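ATP-dependent CLP protease, putative (Plasmodium falciparum, PDB 2F6I) is probably a serine peptidase of the ClpP family, here as its catalytic domain, that hydrolyses proteins to small peptides in the presence of ATP and magnesium. Local coordinates at residues Lys72-Ser77 / Gln100-Gly105. Sequence-based numbering, arbitrary orientation.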
loop_
_atom_site.group_PDB
_atom_site.type_symbol
_atom_site.label_atom_id
_atom_site.label_comp_id
_atom_site.label_asym_id
_atom_site.label_seq_id
_atom_site.Cartn_x
_atom_site.Cartn_y
_atom_site.Cartn_z
ATOM N N LYS C 72 -20.574 -31.122 26.347
ATOM C CA LYS C 72 -20.100 -31.700 25.095
ATOM C C LYS C 72 -19.401 -30.634 24.256
ATOM O O LYS C 72 -19.921 -29.527 24.081
ATOM C CB LYS C 72 -21.261 -32.289 24.297
ATOM C CG LYS C 72 -20.830 -32.885 22.968
ATOM C CD LYS C 72 -22.014 -33.287 22.098
ATOM C CE LYS C 72 -22.783 -34.458 22.685
ATOM N NZ LYS C 72 -23.881 -34.881 21.769
ATOM N N ILE C 73 -18.227 -30.974 23.733
ATOM C CA ILE C 73 -17.461 -30.041 22.917
ATOM C C ILE C 73 -17.066 -30.617 21.558
ATOM O O ILE C 73 -16.307 -31.587 21.482
ATOM C CB ILE C 73 -16.171 -29.596 23.645
ATOM C CG1 ILE C 73 -16.532 -28.871 24.942
ATOM C CG2 ILE C 73 -15.343 -28.686 22.744
ATOM C CD1 ILE C 73 -15.337 -28.328 25.697
ATOM N N TYR C 74 -17.589 -30.024 20.487
ATOM C CA TYR C 74 -17.243 -30.462 19.140
ATOM C C TYR C 74 -15.922 -29.771 18.820
ATOM O O TYR C 74 -15.779 -28.572 19.057
ATOM C CB TYR C 74 -18.307 -30.034 18.126
ATOM C CG TYR C 74 -19.624 -30.769 18.247
ATOM C CD1 TYR C 74 -20.760 -30.127 18.738
ATOM C CD2 TYR C 74 -19.739 -32.105 17.858
ATOM C CE1 TYR C 74 -21.980 -30.793 18.836
ATOM C CE2 TYR C 74 -20.957 -32.782 17.953
ATOM C CZ TYR C 74 -22.072 -32.118 18.443
ATOM O OH TYR C 74 -23.281 -32.772 18.536
ATOM N N ILE C 75 -14.959 -30.519 18.292
ATOM C CA ILE C 75 -13.661 -29.942 17.979
ATOM C C ILE C 75 -13.253 -30.096 16.520
ATOM O O ILE C 75 -13.231 -31.202 15.977
ATOM C CB ILE C 75 -12.556 -30.557 18.863
ATOM C CG1 ILE C 75 -12.940 -30.434 20.339
ATOM C CG2 ILE C 75 -11.232 -29.847 18.609
ATOM C CD1 ILE C 75 -11.970 -31.127 21.286
ATOM N N ASN C 76 -12.921 -28.963 15.909
ATOM C CA ASN C 76 -12.484 -28.871 14.519
ATOM C C ASN C 76 -11.570 -27.653 14.533
ATOM O O ASN C 76 -11.987 -26.552 14.188
ATOM C CB ASN C 76 -13.684 -28.619 13.598
ATOM C CG ASN C 76 -13.299 -28.553 12.128
ATOM O OD1 ASN C 76 -12.125 -28.659 11.769
ATOM N ND2 ASN C 76 -14.294 -28.377 11.267
ATOM N N SER C 77 -10.324 -27.857 14.950
ATOM C CA SER C 77 -9.369 -26.762 15.065
ATOM C C SER C 77 -7.935 -27.165 14.748
ATOM O O SER C 77 -7.493 -28.254 15.103
ATOM C CB SER C 77 -9.432 -26.192 16.486
ATOM O OG SER C 77 -8.341 -25.330 16.758
ATOM N N GLN C 100 -17.150 -34.441 27.370
ATOM C CA GLN C 100 -17.009 -35.432 26.318
ATOM C C GLN C 100 -16.637 -34.678 25.050
ATOM O O GLN C 100 -17.276 -33.693 24.686
ATOM C CB GLN C 100 -18.287 -36.254 26.126
ATOM C CG GLN C 100 -19.573 -35.489 26.000
ATOM C CD GLN C 100 -20.755 -36.425 25.811
ATOM O OE1 GLN C 100 -20.977 -36.950 24.718
ATOM N NE2 GLN C 100 -21.506 -36.658 26.885
ATOM N N THR C 101 -15.576 -35.138 24.400
ATOM C CA THR C 101 -15.069 -34.501 23.196
ATOM C C THR C 101 -15.386 -35.261 21.915
ATOM O O THR C 101 -15.248 -36.482 21.852
ATOM C CB THR C 101 -13.542 -34.329 23.287
ATOM O OG1 THR C 101 -12.936 -35.606 23.524
ATOM C CG2 THR C 101 -13.180 -33.389 24.422
ATOM N N ILE C 102 -15.811 -34.524 20.895
ATOM C CA ILE C 102 -16.129 -35.106 19.600
ATOM C C ILE C 102 -15.426 -34.280 18.530
ATOM O O ILE C 102 -15.652 -33.075 18.405
ATOM C CB ILE C 102 -17.644 -35.103 19.328
ATOM C CG1 ILE C 102 -18.362 -35.906 20.416
ATOM C CG2 ILE C 102 -17.926 -35.707 17.956
ATOM C CD1 ILE C 102 -19.863 -36.021 20.214
ATOM N N SER C 103 -14.562 -34.930 17.762
ATOM C CA SER C 103 -13.820 -34.238 16.725
ATOM C C SER C 103 -14.338 -34.552 15.337
ATOM O O SER C 103 -14.864 -35.633 15.083
ATOM C CB SER C 103 -12.347 -34.629 16.785
ATOM O OG SER C 103 -12.179 -35.970 16.357
ATOM N N PHE C 104 -14.193 -33.583 14.444
ATOM C CA PHE C 104 -14.575 -33.752 13.054
ATOM C C PHE C 104 -13.787 -32.748 12.228
ATOM O O PHE C 104 -13.339 -31.727 12.747
ATOM C CB PHE C 104 -16.090 -33.588 12.843
ATOM C CG PHE C 104 -16.628 -32.223 13.167
ATOM C CD1 PHE C 104 -17.358 -32.011 14.333
ATOM C CD2 PHE C 104 -16.462 -31.163 12.280
ATOM C CE1 PHE C 104 -17.923 -30.764 14.610
ATOM C CE2 PHE C 104 -17.021 -29.913 12.548
ATOM C CZ PHE C 104 -17.754 -29.715 13.715
ATOM N N GLY C 105 -13.590 -33.057 10.953
ATOM C CA GLY C 105 -12.842 -32.163 10.090
ATOM C C GLY C 105 -11.347 -32.319 10.278
ATOM O O GLY C 105 -10.747 -33.279 9.797
#
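F104 reaches from segment 100-105 across to strand 72-77, where its ring fills the interval between Y74 and N76. Its CG sits between the backbone N and the carbonyl carbon (chi1 63°), and this rotation carries the ring over the neighbouring strand: CE1 lies 3.6 Å from CB of Y74, while CD2 of Y74 meets the ring edge in plane. Past the CE2 and CD2 atoms of F104 the amide of N76 crosses at about a right angle, the two planes 67° apart, ND2 standing 3.4 Å from CE2. That amide is held by other partners, OD1 accepting from the backbone N of L106 and ND2 donating to E84 of a neighbouring subunit. I102 lies on the same face of the sheet as Y74, side by side with it and pointing the same way, with its CB 3.9 Å from Y74 CD2; its CD1 extends to CD of K72. On the reverse face, CD1 of I75 touches T101 and the side chain packs against helix 109-116. Four backbone hydrogen bonds join the strands, from I73 N to Q100 O at 3.0 Å through to F104 N to I75 O, in parallel register. Y74 also packs on L61 and F104 on I57 of the same neighbouring subunit. Helix 82-94 connects the two adjacent parallel strands, making this a classic beta-alpha-beta unit of the ClpP fold.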